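Local coordinates for L-arabinose ABC transporter, periplasmic L-arabinose-binding protein (Burkholderia thailandensis, PDB 4KZK) that binds beta-D-galactose in the cleft between its two lobes and probably delivers L-arabinose and related sugars to an ABC transporter in the inner membrane, at residues Ile222-His227 against Val247-Gly252. Residues are numbered along the deposited sequence; the frame is centred on the assembly and turned at random.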
ATOM      1  N   ILE A 222       4.535  20.011  -8.478  1.00 17.53           N
ATOM      2  CA  ILE A 222       3.546  20.775  -9.236  1.00 18.17           C
ATOM      3  C   ILE A 222       2.591  21.504  -8.288  1.00 18.75           C
ATOM      4  O   ILE A 222       2.278  22.681  -8.483  1.00 19.69           O
ATOM      5  CB  ILE A 222       2.760  19.887 -10.230  1.00 18.30           C
ATOM      6  CG1 ILE A 222       3.684  19.457 -11.372  1.00 18.73           C
ATOM      7  CG2 ILE A 222       1.530  20.624 -10.773  1.00 18.72           C
ATOM      8  CD1 ILE A 222       3.102  18.432 -12.322  1.00 18.92           C
ATOM      9  N   ALA A 223       2.150  20.811  -7.248  1.00 17.71           N
ATOM     10  CA  ALA A 223       1.215  21.385  -6.288  1.00 18.05           C
ATOM     11  C   ALA A 223       1.849  22.498  -5.454  1.00 18.67           C
ATOM     12  O   ALA A 223       1.222  23.536  -5.211  1.00 19.30           O
ATOM     13  CB  ALA A 223       0.683  20.294  -5.369  1.00 17.34           C
ATOM     14  N   PHE A 224       3.071  22.269  -4.969  1.00 18.74           N
ATOM     15  CA  PHE A 224       3.742  23.294  -4.156  1.00 19.80           C
ATOM     16  C   PHE A 224       3.940  24.571  -4.950  1.00 21.22           C
ATOM     17  O   PHE A 224       3.757  25.674  -4.425  1.00 21.48           O
ATOM     18  CB  PHE A 224       5.091  22.807  -3.640  1.00 19.61           C
ATOM     19  CG  PHE A 224       5.004  21.717  -2.610  1.00 18.40           C
ATOM     20  CD1 PHE A 224       4.114  21.815  -1.545  1.00 18.29           C
ATOM     21  CD2 PHE A 224       5.838  20.594  -2.680  1.00 18.08           C
ATOM     22  CE1 PHE A 224       4.029  20.819  -0.591  1.00 17.71           C
ATOM     23  CE2 PHE A 224       5.754  19.591  -1.714  1.00 17.44           C
ATOM     24  CZ  PHE A 224       4.848  19.712  -0.667  1.00 17.70           C
ATOM     25  N   THR A 225       4.309  24.443  -6.213  1.00 22.05           N
ATOM     26  CA  THR A 225       4.466  25.626  -7.060  1.00 23.34           C
ATOM     27  C   THR A 225       3.190  26.464  -7.164  1.00 24.34           C
ATOM     28  O   THR A 225       3.264  27.693  -7.145  1.00 24.84           O
ATOM     29  CB  THR A 225       4.934  25.239  -8.471  1.00 23.79           C
ATOM     30  OG1 THR A 225       6.173  24.543  -8.361  1.00 23.77           O
ATOM     31  CG2 THR A 225       5.143  26.468  -9.357  1.00 25.00           C
ATOM     32  N   LYS A 226       2.033  25.817  -7.287  1.00 24.28           N
ATOM     33  CA  LYS A 226       0.763  26.553  -7.374  1.00 25.37           C
ATOM     34  C   LYS A 226       0.261  27.121  -6.060  1.00 25.23           C
ATOM     35  O   LYS A 226      -0.544  28.044  -6.071  1.00 25.77           O
ATOM     36  CB  LYS A 226      -0.346  25.667  -7.936  1.00 26.28           C
ATOM     37  CG  LYS A 226      -0.046  25.174  -9.327  1.00 27.95           C
ATOM     38  CD  LYS A 226      -1.274  24.608 -10.026  1.00 29.58           C
ATOM     39  CE  LYS A 226      -0.848  23.915 -11.310  1.00 30.78           C
ATOM     40  NZ  LYS A 226      -1.933  23.109 -11.938  1.00 31.77           N
ATOM     41  N   HIS A 227       0.698  26.564  -4.934  1.00 24.01           N
ATOM     42  CA  HIS A 227       0.144  26.947  -3.635  1.00 24.44           C
ATOM     43  C   HIS A 227       1.219  27.424  -2.677  1.00 25.37           C
ATOM     44  O   HIS A 227       1.370  26.903  -1.570  1.00 25.67           O
ATOM     45  CB  HIS A 227      -0.646  25.774  -3.055  1.00 23.40           C
ATOM     46  CG  HIS A 227      -1.835  25.405  -3.879  1.00 23.38           C
ATOM     47  ND1 HIS A 227      -3.037  26.068  -3.774  1.00 23.74           N
ATOM     48  CD2 HIS A 227      -2.001  24.473  -4.847  1.00 22.90           C
ATOM     49  CE1 HIS A 227      -3.898  25.547  -4.628  1.00 23.81           C
ATOM     50  NE2 HIS A 227      -3.294  24.582  -5.297  1.00 23.24           N
ATOM     51  N   VAL A 247       7.410  14.421   0.800  1.00 10.14           N
ATOM     52  CA  VAL A 247       8.316  14.932   1.818  1.00 10.36           C
ATOM     53  C   VAL A 247       9.616  15.416   1.139  1.00 10.83           C
ATOM     54  O   VAL A 247      10.113  16.516   1.419  1.00 11.63           O
ATOM     55  CB  VAL A 247       8.586  13.891   2.930  1.00 10.00           C
ATOM     56  CG1 VAL A 247       9.690  14.339   3.898  1.00 10.46           C
ATOM     57  CG2 VAL A 247       7.296  13.595   3.707  1.00  9.52           C
ATOM     58  N   ARG A 248      10.160  14.613   0.224  1.00 10.79           N
ATOM     59  CA  ARG A 248      11.348  15.023  -0.516  1.00 11.36           C
ATOM     60  C   ARG A 248      11.094  16.275  -1.350  1.00 12.00           C
ATOM     61  O   ARG A 248      11.946  17.161  -1.416  1.00 12.60           O
ATOM     62  CB  ARG A 248      11.844  13.913  -1.447  1.00 11.11           C
ATOM     63  CG  ARG A 248      12.436  12.710  -0.735  1.00 10.66           C
ATOM     64  CD  ARG A 248      13.740  13.025  -0.007  1.00 11.16           C
ATOM     65  NE  ARG A 248      13.522  13.285   1.409  1.00 11.00           N
ATOM     66  CZ  ARG A 248      13.259  12.335   2.309  1.00 10.39           C
ATOM     67  NH1 ARG A 248      13.024  12.657   3.566  1.00 10.39           N
ATOM     68  NH2 ARG A 248      13.194  11.057   1.964  1.00 10.11           N
ATOM     69  N   ALA A 249       9.945  16.337  -2.013  1.00 12.11           N
ATOM     70  CA  ALA A 249       9.627  17.517  -2.814  1.00 13.21           C
ATOM     71  C   ALA A 249       9.569  18.759  -1.925  1.00 13.80           C
ATOM     72  O   ALA A 249      10.183  19.792  -2.243  1.00 15.12           O
ATOM     73  CB  ALA A 249       8.331  17.308  -3.565  1.00 13.00           C
ATOM     74  N   GLY A 250       8.910  18.644  -0.769  1.00 13.62           N
ATOM     75  CA  GLY A 250       8.820  19.766   0.160  1.00 14.15           C
ATOM     76  C   GLY A 250      10.190  20.239   0.587  1.00 15.09           C
ATOM     77  O   GLY A 250      10.463  21.432   0.639  1.00 15.93           O
ATOM     78  N   GLU A 251      11.066  19.302   0.919  1.00 14.94           N
ATOM     79  CA  GLU A 251      12.405  19.662   1.354  1.00 16.01           C
ATOM     80  C   GLU A 251      13.128  20.514   0.309  1.00 17.47           C
ATOM     81  O   GLU A 251      13.811  21.509   0.647  1.00 18.81           O
ATOM     82  CB  GLU A 251      13.215  18.412   1.688  1.00 15.37           C
ATOM     83  CG  GLU A 251      12.733  17.697   2.947  1.00 14.58           C
ATOM     84  CD  GLU A 251      13.303  16.300   3.076  1.00 14.22           C
ATOM     85  OE1 GLU A 251      14.057  15.876   2.175  1.00 14.70           O
ATOM     86  OE2 GLU A 251      13.003  15.632   4.077  1.00 13.23           O
ATOM     87  N   GLY A 252      12.964  20.143  -0.959  1.00 18.08           N
ATOM     88  CA  GLY A 252      13.555  20.883  -2.073  1.00 19.95           C
ATOM     89  C   GLY A 252      13.033  22.305  -2.219  1.00 21.55           C
ATOM     90  O   GLY A 252      13.679  23.136  -2.847  1.00 22.60           O
TER
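Phe-224 reaches from helix 213-226 to the backbone of Gly-250 on helix 240-252, an example of how one aromatic side chain can bridge two neighbouring helices where a glycine faces it. The two CA atoms, of Phe-224 and Gly-250, lie 7.5 Å apart. CB of Phe-224 points toward the neighbouring helix and serves to carry the ring there. With CG anti to the carbonyl carbon (chi1 -69°), the ring continues outward and presents one of its sides to Gly-250. Along that side, CD2 comes only within 4.1 Å of Gly-250 N, whereas CE2 makes the close approach, 3.4 Å from the same nitrogen and 3.6 Å from Gly-250 CA. At the tip, CZ stands 4.1 Å from Gly-250 CA. The amide nitrogen lies obliquely to the ring, and the meeting is one of van der Waals contact, made on the glycine's part by backbone N and CA alone. Ala-249 completes the small surface: its CB sits at the ring edge, near the ring plane, 3.9 Å from CE2. Beyond the pair, Trp-233 meets the phenylalanine ring edge-to-face, and Leu-172 of strand 170-175 also touches it, linking the helix contact to the sheet beneath. On the partly exposed side of 240-252, Arg-248 forms a side-on salt bridge with Glu-251, one turn along, with both bonds close to the guanidinium plane, NE to OE1 at 2.8 Å and NH1 to OE2. Such packing of neighbouring helices over a parallel sheet is characteristic of the alpha/beta lobes of type I periplasmic binding proteins; here, away from the sugar cleft, it brings together helices 213-226 and 240-252, which precede and follow strand 233-236 in successive beta-alpha-beta crossovers.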